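Long-range contacts in endoglucanase E-5 (Thermobifida fusca, PDB 2CKR), which hydrolyses internal beta-1,4-glucosidic linkages in cellulose, lichenin and cereal beta-D-glucans through its family 5 glycoside hydrolase catalytic domain: residues 84-89 / 124-129; 131-136 / 165-170; 174-179 / 202-207; 226-231 / 261-266. The protein carries 1 engineered substitution. All coordinates share one frame; numbering follows the deposited sequence.

Interaction 1: 84-89 / 124-129. With ZN (zinc ion), chain G.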
loop_
_atom_site.group_PDB
_atom_site.type_symbol
_atom_site.label_atom_id
_atom_site.label_comp_id
_atom_site.label_asym_id
_atom_site.label_seq_id
_atom_site.Cartn_x
_atom_site.Cartn_y
_atom_site.Cartn_z
ATOM N N GLN A 84 13.352 -10.520 5.168
ATOM C CA GLN A 84 12.808 -11.290 6.271
ATOM C C GLN A 84 11.303 -11.106 6.370
ATOM O O GLN A 84 10.581 -12.061 6.600
ATOM C CB GLN A 84 13.461 -10.875 7.588
ATOM C CG GLN A 84 13.013 -11.668 8.822
ATOM C CD GLN A 84 13.863 -11.306 10.036
ATOM O OE1 GLN A 84 13.837 -10.164 10.496
ATOM N NE2 GLN A 84 14.660 -12.261 10.518
ATOM N N LEU A 85 10.827 -9.873 6.194
ATOM C CA LEU A 85 9.399 -9.587 6.309
ATOM C C LEU A 85 8.624 -10.138 5.121
ATOM O O LEU A 85 7.499 -10.583 5.273
ATOM C CB LEU A 85 9.151 -8.068 6.472
ATOM C CG LEU A 85 9.532 -7.423 7.814
ATOM C CD1 LEU A 85 9.522 -5.896 7.707
ATOM C CD2 LEU A 85 8.606 -7.864 8.941
ATOM N N ILE A 86 9.219 -10.123 3.934
ATOM C CA ILE A 86 8.572 -10.698 2.760
ATOM C C ILE A 86 8.389 -12.211 2.996
ATOM O O ILE A 86 7.316 -12.755 2.743
ATOM C CB ILE A 86 9.406 -10.415 1.500
ATOM C CG1 ILE A 86 9.323 -8.922 1.129
ATOM C CG2 ILE A 86 8.959 -11.315 0.319
ATOM C CD1 ILE A 86 10.475 -8.453 0.257
ATOM N N ASP A 87 9.433 -12.872 3.493
ATOM C CA ASP A 87 9.360 -14.308 3.812
ATOM C C ASP A 87 8.332 -14.627 4.904
ATOM O O ASP A 87 7.625 -15.630 4.821
ATOM C CB ASP A 87 10.737 -14.857 4.220
ATOM C CG ASP A 87 11.692 -15.001 3.033
ATOM O OD1 ASP A 87 11.226 -14.979 1.871
ATOM O OD2 ASP A 87 12.935 -15.140 3.162
ATOM N N MET A 88 8.250 -13.767 5.917
ATOM C CA MET A 88 7.301 -13.952 7.021
ATOM C C MET A 88 5.858 -13.819 6.546
ATOM O O MET A 88 4.995 -14.603 6.929
ATOM C CB MET A 88 7.571 -12.953 8.147
ATOM C CG MET A 88 8.791 -13.284 8.967
ATOM S SD MET A 88 9.075 -12.037 10.237
ATOM C CE MET A 88 8.005 -12.679 11.553
ATOM N N ALA A 89 5.598 -12.821 5.713
ATOM C CA ALA A 89 4.267 -12.625 5.164
ATOM C C ALA A 89 3.874 -13.809 4.292
ATOM O O ALA A 89 2.755 -14.316 4.387
ATOM C CB ALA A 89 4.224 -11.359 4.375
ATOM N N GLN A 124 15.320 -9.994 -7.706
ATOM C CA GLN A 124 16.110 -11.196 -7.983
ATOM C C GLN A 124 15.838 -12.260 -6.920
ATOM O O GLN A 124 15.571 -13.426 -7.244
ATOM C CB GLN A 124 17.610 -10.879 -8.066
ATOM C CG GLN A 124 18.463 -12.026 -8.615
ATOM C CD GLN A 124 18.852 -13.070 -7.568
ATOM O OE1 GLN A 124 18.928 -12.777 -6.368
ATOM N NE2 GLN A 124 19.100 -14.294 -8.026
ATOM N N ARG A 125 15.877 -11.849 -5.656
ATOM C CA ARG A 125 15.679 -12.770 -4.540
ATOM C C ARG A 125 14.304 -13.425 -4.540
ATOM O O ARG A 125 14.198 -14.624 -4.247
ATOM C CB ARG A 125 15.878 -12.043 -3.209
ATOM C CG ARG A 125 15.849 -12.953 -1.972
ATOM C CD ARG A 125 17.079 -13.836 -1.819
ATOM N NE ARG A 125 18.229 -13.111 -1.265
ATOM C CZ ARG A 125 18.428 -12.856 0.036
ATOM N NH1 ARG A 125 17.554 -13.242 0.966
ATOM N NH2 ARG A 125 19.508 -12.186 0.412
ATOM N N HIS A 126 13.269 -12.651 -4.862
ATOM C CA HIS A 126 11.877 -13.096 -4.709
ATOM C C HIS A 126 11.165 -13.354 -6.031
ATOM O O HIS A 126 9.947 -13.467 -6.066
ATOM C CB HIS A 126 11.105 -12.077 -3.852
ATOM C CG HIS A 126 11.716 -11.881 -2.506
ATOM N ND1 HIS A 126 11.790 -12.899 -1.580
ATOM C CD2 HIS A 126 12.343 -10.817 -1.949
ATOM C CE1 HIS A 126 12.424 -12.466 -0.504
ATOM N NE2 HIS A 126 12.776 -11.208 -0.703
ATOM N N ALA A 127 11.934 -13.502 -7.105
ATOM C CA ALA A 127 11.378 -13.720 -8.450
ATOM C C ALA A 127 10.431 -14.923 -8.564
ATOM O O ALA A 127 9.457 -14.868 -9.299
ATOM C CB ALA A 127 12.511 -13.858 -9.471
ATOM N N SER A 128 10.726 -16.005 -7.856
ATOM C CA SER A 128 9.900 -17.221 -7.911
ATOM C C SER A 128 8.564 -17.118 -7.136
ATOM O O SER A 128 7.656 -17.933 -7.338
ATOM C CB SER A 128 10.705 -18.408 -7.396
ATOM O OG SER A 128 11.031 -18.232 -6.028
ATOM N N LYS A 129 8.457 -16.152 -6.231
ATOM C CA LYS A 129 7.215 -15.916 -5.497
ATOM C C LYS A 129 6.148 -15.344 -6.437
ATOM O O LYS A 129 6.479 -14.640 -7.390
ATOM C CB LYS A 129 7.453 -14.953 -4.333
ATOM C CG LYS A 129 8.368 -15.500 -3.228
ATOM C CD LYS A 129 8.358 -14.600 -1.992
ATOM C CE LYS A 129 9.033 -15.236 -0.781
ATOM N NZ LYS A 129 10.503 -15.392 -0.936
HETATM ZN ZN ZN G . 7.771 -13.721 -10.575
HETATM O O HOH W 1 6.580 -15.578 -10.729
#

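Interaction 2: 131-136 / 165-170. With ZN (zinc ion), chain G.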
loop_
_atom_site.group_PDB
_atom_site.type_symbol
_atom_site.label_atom_id
_atom_site.label_comp_id
_atom_site.label_asym_id
_atom_site.label_seq_id
_atom_site.Cartn_x
_atom_site.Cartn_y
_atom_site.Cartn_z
ATOM N N ASN A 131 3.279 -13.790 -4.967
ATOM C CA ASN A 131 2.467 -13.018 -4.020
ATOM C C ASN A 131 3.027 -11.644 -3.674
ATOM O O ASN A 131 2.499 -10.962 -2.783
ATOM C CB ASN A 131 2.250 -13.804 -2.710
ATOM C CG ASN A 131 3.551 -14.038 -1.940
ATOM O OD1 ASN A 131 4.512 -14.552 -2.500
ATOM N ND2 ASN A 131 3.587 -13.657 -0.657
ATOM N N VAL A 132 4.094 -11.250 -4.357
ATOM C CA VAL A 132 4.747 -9.961 -4.121
ATOM C C VAL A 132 4.417 -8.935 -5.216
ATOM O O VAL A 132 4.548 -9.210 -6.412
ATOM C CB VAL A 132 6.276 -10.146 -4.018
ATOM C CG1 VAL A 132 6.951 -8.854 -3.595
ATOM C CG2 VAL A 132 6.612 -11.282 -3.037
ATOM N N LEU A 133 3.960 -7.761 -4.775
ATOM C CA LEU A 133 3.702 -6.591 -5.603
ATOM C C LEU A 133 4.681 -5.491 -5.181
ATOM O O LEU A 133 5.090 -5.426 -4.024
ATOM C CB LEU A 133 2.282 -6.092 -5.361
ATOM C CG LEU A 133 1.110 -7.014 -5.697
ATOM C CD1 LEU A 133 0.765 -7.939 -4.529
ATOM C CD2 LEU A 133 -0.103 -6.166 -6.072
ATOM N N TYR A 134 5.063 -4.647 -6.125
ATOM C CA TYR A 134 6.115 -3.664 -5.909
ATOM C C TYR A 134 5.535 -2.268 -6.062
ATOM O O TYR A 134 4.963 -1.960 -7.096
ATOM C CB TYR A 134 7.210 -3.859 -6.943
ATOM C CG TYR A 134 7.882 -5.201 -6.879
ATOM C CD1 TYR A 134 8.969 -5.400 -6.065
ATOM C CD2 TYR A 134 7.410 -6.278 -7.610
ATOM C CE1 TYR A 134 9.596 -6.632 -5.991
ATOM C CE2 TYR A 134 8.027 -7.521 -7.530
ATOM C CZ TYR A 134 9.121 -7.686 -6.728
ATOM O OH TYR A 134 9.735 -8.914 -6.661
ATOM N N GLU A 135 5.648 -1.442 -5.028
ATOM C CA GLU A 135 5.147 -0.067 -5.057
ATOM C C GLU A 135 6.349 0.875 -5.129
ATOM O O GLU A 135 7.052 1.058 -4.140
ATOM C CB GLU A 135 4.296 0.209 -3.805
ATOM C CG GLU A 135 3.686 1.605 -3.761
ATOM C CD GLU A 135 2.690 1.791 -2.620
ATOM O OE1 GLU A 135 2.062 2.874 -2.538
ATOM O OE2 GLU A 135 2.515 0.847 -1.803
ATOM N N ILE A 136 6.580 1.475 -6.297
ATOM C CA ILE A 136 7.861 2.137 -6.591
ATOM C C ILE A 136 7.986 3.602 -6.131
ATOM O O ILE A 136 9.091 4.150 -6.148
ATOM C CB ILE A 136 8.215 2.023 -8.104
ATOM C CG1 ILE A 136 7.135 2.656 -8.983
ATOM C CG2 ILE A 136 8.421 0.569 -8.493
ATOM C CD1 ILE A 136 7.536 2.779 -10.413
ATOM N N ASP A 165 6.786 -11.065 -14.225
ATOM C CA ASP A 165 5.340 -11.241 -14.048
ATOM C C ASP A 165 4.719 -10.474 -12.871
ATOM O O ASP A 165 3.516 -10.534 -12.663
ATOM C CB ASP A 165 4.952 -12.733 -13.975
ATOM C CG ASP A 165 5.880 -13.563 -13.111
ATOM O OD1 ASP A 165 6.551 -13.015 -12.210
ATOM O OD2 ASP A 165 6.000 -14.803 -13.270
ATOM N N SER A 166 5.523 -9.726 -12.134
ATOM C CA SER A 166 5.018 -9.074 -10.928
ATOM C C SER A 166 4.239 -7.802 -11.259
ATOM O O SER A 166 4.521 -7.113 -12.243
ATOM C CB SER A 166 6.161 -8.748 -9.986
ATOM O OG SER A 166 6.972 -7.734 -10.539
ATOM N N VAL A 167 3.224 -7.535 -10.450
ATOM C CA VAL A 167 2.435 -6.324 -10.563
ATOM C C VAL A 167 3.180 -5.160 -9.913
ATOM O O VAL A 167 3.739 -5.302 -8.823
ATOM C CB VAL A 167 1.062 -6.517 -9.862
ATOM C CG1 VAL A 167 0.259 -5.215 -9.840
ATOM C CG2 VAL A 167 0.283 -7.635 -10.527
ATOM N N ILE A 168 3.198 -4.020 -10.597
ATOM C CA ILE A 168 3.827 -2.810 -10.078
ATOM C C ILE A 168 2.767 -1.721 -9.876
ATOM O O ILE A 168 1.924 -1.514 -10.755
ATOM C CB ILE A 168 4.940 -2.341 -11.040
ATOM C CG1 ILE A 168 6.040 -3.411 -11.119
ATOM C CG2 ILE A 168 5.537 -1.019 -10.576
ATOM C CD1 ILE A 168 7.080 -3.165 -12.215
ATOM N N ILE A 169 2.822 -1.051 -8.727
ATOM C CA ILE A 169 1.920 0.044 -8.382
ATOM C C ILE A 169 2.676 1.364 -8.456
ATOM O O ILE A 169 3.746 1.507 -7.866
ATOM C CB ILE A 169 1.326 -0.132 -6.972
ATOM C CG1 ILE A 169 0.605 -1.482 -6.870
ATOM C CG2 ILE A 169 0.381 1.042 -6.651
ATOM C CD1 ILE A 169 0.196 -1.863 -5.448
ATOM N N VAL A 170 2.104 2.322 -9.173
ATOM C CA VAL A 170 2.754 3.594 -9.448
ATOM C C VAL A 170 2.024 4.715 -8.730
ATOM O O VAL A 170 0.817 4.858 -8.874
ATOM C CB VAL A 170 2.749 3.890 -10.948
ATOM C CG1 VAL A 170 3.357 5.273 -11.238
ATOM C CG2 VAL A 170 3.479 2.789 -11.712
HETATM ZN ZN ZN G . 7.771 -13.721 -10.575
HETATM O O HOH W 2 2.655 -9.437 -8.291
HETATM O O HOH W 1 6.580 -15.578 -10.729
#

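Interaction 3: 174-179 / 202-207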
loop_
_atom_site.group_PDB
_atom_site.type_symbol
_atom_site.label_atom_id
_atom_site.label_comp_id
_atom_site.label_asym_id
_atom_site.label_seq_id
_atom_site.Cartn_x
_atom_site.Cartn_y
_atom_site.Cartn_z
ATOM N N GLY A 174 0.250 14.657 -6.281
ATOM C CA GLY A 174 -0.392 15.266 -5.134
ATOM C C GLY A 174 -0.618 14.303 -3.991
ATOM O O GLY A 174 -1.745 14.114 -3.537
ATOM N N TRP A 175 0.473 13.718 -3.509
ATOM C CA TRP A 175 0.446 12.693 -2.476
ATOM C C TRP A 175 -0.470 11.545 -2.872
ATOM O O TRP A 175 -1.254 11.051 -2.071
ATOM C CB TRP A 175 0.043 13.268 -1.119
ATOM C CG TRP A 175 0.968 14.337 -0.652
ATOM C CD1 TRP A 175 2.085 14.168 0.095
ATOM C CD2 TRP A 175 0.875 15.739 -0.930
ATOM N NE1 TRP A 175 2.689 15.379 0.322
ATOM C CE2 TRP A 175 1.956 16.363 -0.286
ATOM C CE3 TRP A 175 -0.041 16.537 -1.625
ATOM C CZ2 TRP A 175 2.168 17.746 -0.339
ATOM C CZ3 TRP A 175 0.161 17.918 -1.666
ATOM C CH2 TRP A 175 1.264 18.501 -1.030
ATOM N N SER A 176 -0.307 11.097 -4.106
ATOM C CA SER A 176 -1.084 9.998 -4.675
ATOM C C SER A 176 -2.588 10.222 -4.504
ATOM O O SER A 176 -3.314 9.295 -4.153
ATOM C CB SER A 176 -0.641 8.646 -4.093
ATOM O OG SER A 176 0.582 8.224 -4.674
ATOM N N SER A 177 -3.039 11.451 -4.777
ATOM C CA SER A 177 -4.471 11.790 -4.805
ATOM C C SER A 177 -5.079 11.784 -6.213
ATOM O O SER A 177 -6.107 12.422 -6.448
ATOM C CB SER A 177 -4.720 13.163 -4.165
ATOM O OG SER A 177 -4.059 14.196 -4.880
ATOM N N LEU A 178 -4.465 11.044 -7.131
ATOM C CA LEU A 178 -4.817 11.093 -8.549
ATOM C C LEU A 178 -4.875 12.539 -9.067
ATOM O O LEU A 178 -5.655 12.853 -9.964
ATOM C CB LEU A 178 -6.133 10.351 -8.823
ATOM C CG LEU A 178 -6.153 8.843 -8.527
ATOM C CD1 LEU A 178 -7.581 8.362 -8.306
ATOM C CD2 LEU A 178 -5.482 8.042 -9.646
ATOM N N GLY A 179 -4.036 13.410 -8.499
ATOM C CA GLY A 179 -3.955 14.803 -8.901
ATOM C C GLY A 179 -4.900 15.761 -8.181
ATOM O O GLY A 179 -4.730 16.962 -8.300
ATOM N N ALA A 202 -1.822 4.206 -7.693
ATOM C CA ALA A 202 -2.195 4.390 -6.292
ATOM C C ALA A 202 -3.126 5.572 -6.049
ATOM O O ALA A 202 -2.968 6.643 -6.649
ATOM C CB ALA A 202 -0.955 4.536 -5.440
ATOM N N PHE A 203 -4.065 5.375 -5.119
ATOM C CA PHE A 203 -4.887 6.442 -4.568
ATOM C C PHE A 203 -4.890 6.374 -3.035
ATOM O O PHE A 203 -5.035 5.301 -2.440
ATOM C CB PHE A 203 -6.309 6.356 -5.115
ATOM C CG PHE A 203 -7.210 7.475 -4.653
ATOM C CD1 PHE A 203 -6.924 8.797 -4.985
ATOM C CD2 PHE A 203 -8.329 7.207 -3.870
ATOM C CE1 PHE A 203 -7.766 9.829 -4.567
ATOM C CE2 PHE A 203 -9.157 8.220 -3.452
ATOM C CZ PHE A 203 -8.879 9.542 -3.808
ATOM N N HIS A 204 -4.668 7.529 -2.420
ATOM C CA HIS A 204 -4.663 7.700 -0.978
ATOM C C HIS A 204 -5.729 8.715 -0.555
ATOM O O HIS A 204 -5.882 9.766 -1.195
ATOM C CB HIS A 204 -3.310 8.238 -0.515
ATOM C CG HIS A 204 -2.159 7.307 -0.737
ATOM N ND1 HIS A 204 -0.914 7.546 -0.199
ATOM C CD2 HIS A 204 -2.058 6.137 -1.408
ATOM C CE1 HIS A 204 -0.095 6.569 -0.533
ATOM N NE2 HIS A 204 -0.759 5.705 -1.273
ATOM N N PHE A 205 -6.441 8.424 0.529
ATOM C CA PHE A 205 -7.417 9.369 1.075
ATOM C C PHE A 205 -7.556 9.243 2.582
ATOM O O PHE A 205 -7.284 8.190 3.152
ATOM C CB PHE A 205 -8.788 9.181 0.413
ATOM C CG PHE A 205 -9.452 7.872 0.745
ATOM C CD1 PHE A 205 -10.268 7.756 1.868
ATOM C CD2 PHE A 205 -9.245 6.751 -0.050
ATOM C CE1 PHE A 205 -10.866 6.539 2.186
ATOM C CE2 PHE A 205 -9.859 5.545 0.249
ATOM C CZ PHE A 205 -10.667 5.439 1.371
ATOM N N TYR A 206 -8.046 10.313 3.201
ATOM C CA TYR A 206 -8.326 10.366 4.626
ATOM C C TYR A 206 -9.745 10.913 4.760
ATOM O O TYR A 206 -9.992 12.073 4.460
ATOM C CB TYR A 206 -7.280 11.224 5.341
ATOM C CG TYR A 206 -5.892 10.616 5.241
ATOM C CD1 TYR A 206 -5.412 9.758 6.228
ATOM C CD2 TYR A 206 -5.084 10.858 4.132
ATOM C CE1 TYR A 206 -4.145 9.175 6.124
ATOM C CE2 TYR A 206 -3.822 10.277 4.013
ATOM C CZ TYR A 206 -3.357 9.440 5.015
ATOM O OH TYR A 206 -2.100 8.874 4.915
ATOM N N ALA A 207 -10.664 10.057 5.196
ATOM C CA ALA A 207 -12.093 10.292 5.014
ATOM C C ALA A 207 -12.640 11.545 5.713
ATOM O O ALA A 207 -13.605 12.143 5.224
ATOM C CB ALA A 207 -12.877 9.057 5.442
HETATM O O HOH W 3 -3.760 11.932 -0.963
#

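Interaction 4: 226-231 / 261-266. Engineered in segment 226-231: Q231 (natural residue Glu).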
loop_
_atom_site.group_PDB
_atom_site.type_symbol
_atom_site.label_atom_id
_atom_site.label_comp_id
_atom_site.label_asym_id
_atom_site.label_seq_id
_atom_site.Cartn_x
_atom_site.Cartn_y
_atom_site.Cartn_z
ATOM N N PRO A 226 -6.479 0.417 -13.661
ATOM C CA PRO A 226 -6.544 -0.281 -12.370
ATOM C C PRO A 226 -6.056 0.591 -11.235
ATOM O O PRO A 226 -5.025 1.247 -11.377
ATOM C CB PRO A 226 -5.624 -1.500 -12.562
ATOM C CG PRO A 226 -5.300 -1.527 -14.012
ATOM C CD PRO A 226 -5.409 -0.124 -14.517
ATOM N N VAL A 227 -6.795 0.607 -10.131
ATOM C CA VAL A 227 -6.440 1.407 -8.961
ATOM C C VAL A 227 -6.300 0.517 -7.733
ATOM O O VAL A 227 -7.056 -0.441 -7.563
ATOM C CB VAL A 227 -7.491 2.503 -8.693
ATOM C CG1 VAL A 227 -7.196 3.265 -7.399
ATOM C CG2 VAL A 227 -7.554 3.459 -9.867
ATOM N N PHE A 228 -5.294 0.812 -6.910
ATOM C CA PHE A 228 -5.160 0.191 -5.598
ATOM C C PHE A 228 -5.006 1.294 -4.562
ATOM O O PHE A 228 -4.205 2.220 -4.738
ATOM C CB PHE A 228 -3.954 -0.762 -5.540
ATOM C CG PHE A 228 -4.016 -1.738 -4.389
ATOM C CD1 PHE A 228 -4.458 -3.037 -4.593
ATOM C CD2 PHE A 228 -3.657 -1.348 -3.104
ATOM C CE1 PHE A 228 -4.548 -3.937 -3.527
ATOM C CE2 PHE A 228 -3.747 -2.242 -2.031
ATOM C CZ PHE A 228 -4.197 -3.540 -2.255
ATOM N N VAL A 229 -5.767 1.198 -3.481
ATOM C CA VAL A 229 -5.707 2.197 -2.426
ATOM C C VAL A 229 -4.656 1.710 -1.439
ATOM O O VAL A 229 -4.951 0.926 -0.542
ATOM C CB VAL A 229 -7.104 2.410 -1.800
ATOM C CG1 VAL A 229 -7.055 3.332 -0.577
ATOM C CG2 VAL A 229 -8.057 2.963 -2.876
ATOM N N THR A 230 -3.413 2.124 -1.652
ATOM C CA THR A 230 -2.313 1.599 -0.838
ATOM C C THR A 230 -2.232 2.263 0.523
ATOM O O THR A 230 -1.523 1.779 1.402
ATOM C CB THR A 230 -0.958 1.731 -1.557
ATOM O OG1 THR A 230 -0.790 3.060 -2.042
ATOM C CG2 THR A 230 -0.894 0.863 -2.811
ATOM N N GLN A 231 -2.932 3.376 0.706
ATOM C CA GLN A 231 -2.935 4.055 1.997
ATOM C C GLN A 231 -4.217 4.849 2.200
ATOM O O GLN A 231 -4.542 5.717 1.400
ATOM C CB GLN A 231 -1.724 4.998 2.089
ATOM C CG GLN A 231 -1.274 5.279 3.489
ATOM C CD GLN A 231 0.029 6.061 3.546
ATOM O OE1 GLN A 231 1.064 5.587 3.085
ATOM N NE2 GLN A 231 -0.018 7.257 4.143
ATOM N N GLY A 261 -8.814 -2.981 -4.295
ATOM C CA GLY A 261 -8.109 -3.407 -3.102
ATOM C C GLY A 261 -7.626 -2.234 -2.278
ATOM O O GLY A 261 -7.489 -1.107 -2.777
ATOM N N TRP A 262 -7.377 -2.496 -1.006
ATOM C CA TRP A 262 -6.918 -1.453 -0.114
ATOM C C TRP A 262 -6.088 -1.960 1.047
ATOM O O TRP A 262 -6.228 -3.105 1.473
ATOM C CB TRP A 262 -8.096 -0.648 0.413
ATOM C CG TRP A 262 -9.296 -1.369 1.023
ATOM C CD1 TRP A 262 -10.496 -1.566 0.422
ATOM C CD2 TRP A 262 -9.452 -1.844 2.376
ATOM N NE1 TRP A 262 -11.386 -2.152 1.294
ATOM C CE2 TRP A 262 -10.768 -2.341 2.499
ATOM C CE3 TRP A 262 -8.600 -1.940 3.490
ATOM C CZ2 TRP A 262 -11.251 -2.910 3.679
ATOM C CZ3 TRP A 262 -9.099 -2.488 4.678
ATOM C CH2 TRP A 262 -10.399 -2.969 4.756
ATOM N N THR A 263 -5.206 -1.090 1.538
ATOM C CA THR A 263 -4.480 -1.337 2.786
ATOM C C THR A 263 -4.588 -0.105 3.689
ATOM O O THR A 263 -4.220 0.989 3.295
ATOM C CB THR A 263 -3.003 -1.716 2.525
ATOM O OG1 THR A 263 -2.432 -0.870 1.514
ATOM C CG2 THR A 263 -2.913 -3.130 1.924
ATOM N N LYS A 264 -5.086 -0.302 4.904
ATOM C CA LYS A 264 -5.338 0.804 5.815
ATOM C C LYS A 264 -4.067 1.254 6.543
ATOM O O LYS A 264 -3.264 0.433 6.971
ATOM C CB LYS A 264 -6.407 0.420 6.838
ATOM C CG LYS A 264 -6.977 1.614 7.600
ATOM C CD LYS A 264 -7.875 1.174 8.738
ATOM C CE LYS A 264 -8.338 2.345 9.630
ATOM N NZ LYS A 264 -7.306 3.413 9.834
ATOM N N TRP A 265 -3.909 2.572 6.672
ATOM C CA TRP A 265 -2.855 3.183 7.458
ATOM C C TRP A 265 -3.383 3.317 8.889
ATOM O O TRP A 265 -4.305 4.112 9.095
ATOM C CB TRP A 265 -2.622 4.582 6.883
ATOM C CG TRP A 265 -1.472 5.342 7.411
ATOM C CD1 TRP A 265 -1.518 6.463 8.196
ATOM C CD2 TRP A 265 -0.095 5.100 7.143
ATOM N NE1 TRP A 265 -0.245 6.902 8.463
ATOM C CE2 TRP A 265 0.650 6.085 7.831
ATOM C CE3 TRP A 265 0.601 4.117 6.424
ATOM C CZ2 TRP A 265 2.044 6.129 7.799
ATOM C CZ3 TRP A 265 1.983 4.169 6.383
ATOM C CH2 TRP A 265 2.691 5.172 7.064
ATOM N N ASN A 266 -2.857 2.608 9.889
ATOM C CA ASN A 266 -1.702 1.712 9.825
ATOM C C ASN A 266 -1.670 0.712 11.001
ATOM O O ASN A 266 -2.332 0.913 12.031
ATOM C CB ASN A 266 -0.389 2.518 9.811
ATOM C CG ASN A 266 -0.199 3.365 11.073
ATOM O OD1 ASN A 266 0.146 2.858 12.133
ATOM N ND2 ASN A 266 -0.416 4.667 10.949
HETATM O O HOH W 4 -7.368 -3.284 -6.821
#

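Interaction 1: 84-89 / 124-129
K129 NZ is gripped by two acceptors: D87 OD1 across the contact, 2.9 Å away in a salt bridge, and H126 ND1 of its own segment, also 2.9 Å away. The contact joins two neighbouring helices on the outside of a TIM barrel, the C-terminal part of helix 75-90 and the end of helix 112-125, where the chain leaves helical geometry at H126 and makes a type I beta turn from H126 to K129. The ammonium meets OD1 nearly along the C-O axis of the carboxylate and lies close to the imidazole plane, 12° out of it, as suits the ring nitrogen that accepts the bond. A bend at the last torsion of K129 (chi4 68°) turns NZ back toward that ring. Two bonds thus hold the ammonium, and its donation to ND1 would place the proton of a neutral H126 on NE2. Beneath the polar bridge, I86 CG2 sits over the centre of the H126 ring, 3.7 Å from its centroid, in a CH-pi contact, and I86 CD1 reaches H126 NE2 at 3.7 Å, while R125 CG covers the opposite face toward the rim. L62 and V98 of the barrel strands pack on I86 from the inside. In the turn itself, with D163 and D165 as further ligands, A127 O binds a zinc ion at 2.4 Å.

Interaction 2: 131-136 / 165-170
V132 O rests against S166 CB at 3.9 Å, and a water 2.7 Å from V132 O and 2.9 Å from V167 N bridges those two backbone atoms. At L133, CD2 lies against V167 CG1, the two side chains running side by side. Y134 bonds directly, its N reaching V167 O at 3.1 Å and its O accepting I169 N at 2.8 Å. The Y134 ring stands with S166 CB at its edge, in plane, and V132 CG1 over one face; its hydroxyl is hydrogen-bonded to D163, a ligand, like D165, of the zinc ion. These are adjacent parallel strands of a TIM barrel, linked through helix 145-162 as a beta-alpha-beta unit. E135 pairs with I169, and its extended side chain, CG anti to the backbone N (chi1 -178°), carries the carboxylate to a salt bridge with R61 and a hydrogen bond with T230 OG1, near the catalytic centre. I136 N closes the ladder on I169 O at 3.2 Å, while I136 CG2 crosses I168 CG2 obliquely at 3.9 Å, on the side covered by helix 145-162.

Interaction 3: 174-179 / 202-207
S176, F203 and L178 carry much of this contact, with H204 close behind. S176 uses its backbone and side chain together: its carbonyl oxygen accepts H204 N at 2.8 Å, the donor tilted 21° from the carbonyl plane, and lies 3.3 Å from F203 CA in a CA-H...O contact. Its CB stands over the centre of the H204 imidazole, 3.9 Å from the centroid and only 7° off the ring normal, a CH-pi contact. S176 OG turns elsewhere, to N138 O and the backbone of T172. In this family 5 TIM barrel the segment 174-179 belongs to the loop after strand 168-170, and it packs on the neighbouring strand 199-206 as that strand enters the active site. There H204 ND1 is hydrogen-bonded to E139, the proton donor by similarity, and NE2 to T230, so both ring nitrogens are held while S176 lies on one face. F203, with CG anti to the backbone N (chi1 -177°), points its ring to the other side of the strand, where L178 crosses it at about a right angle and brings CD1 within 3.4 Å of F203 CD1. The S177 carbonyl oxygen approaches the edge of the same ring, near its plane, 3.6 Å from F203 CE1. A water 2.9 Å from W175 O and 3.0 Å from H204 O bridges the two carbonyls.

Interaction 4: 226-231 / 261-266
Q231, an engineered residue in place of the natural glutamate, lays its amide flat on the W265 indole: the two planes are 14° apart and Q231 CD comes to 3.5 Å from W265 CE3. The two side chains run side by side and point the same way, and N266 ND2 lies over the opposite face of the indole, toward its rim. At the other end the F228 ring covers the backbone of the partner strand, with G261 C over its centre and G261 CA 4.1 Å from its centroid. These strands, the seventh and eighth of the TIM barrel, run parallel, with V229 N bonded to G261 O at 3.0 Å and T263 N to V229 O at 2.9 Å. T263 OG1 adds a bond to T230 O at 2.8 Å, reaching it from above the carbonyl plane; its position between the backbone N and the carbonyl carbon (chi1 43°) turns it to that oxygen. Position 231 is the nucleophile by similarity. Here hydrogen bonds from OE1 to R61 and from NE2 to the Y206 hydroxyl, together with the indole beneath, fix the rotation of the amide; the natural glutamate might be held similarly by the same neighbours.

How the interactions relate
From the N terminus the four contacts come in series, each closing before the next opens, so none nest or cross. Interaction 1 closes the loop from helix 75-90 through strand 95-101 to the end of helix 112-125, on the barrel's outside. Interaction 2 spans helix 145-162, touches interaction 1 through I86 and V132 and shares its zinc ion. Interaction 3 closes the loop from the turn after strand 168-170, through helix 187-191, to strand 199-206, meeting interaction 2 where V170 O probably bonds to A202 N. Interaction 4 spans helix 245-258 and ties strand 227-233 to strand 262-265, the last of the barrel. E135, H204 and T230 link interactions 2, 3 and 4 near the active site.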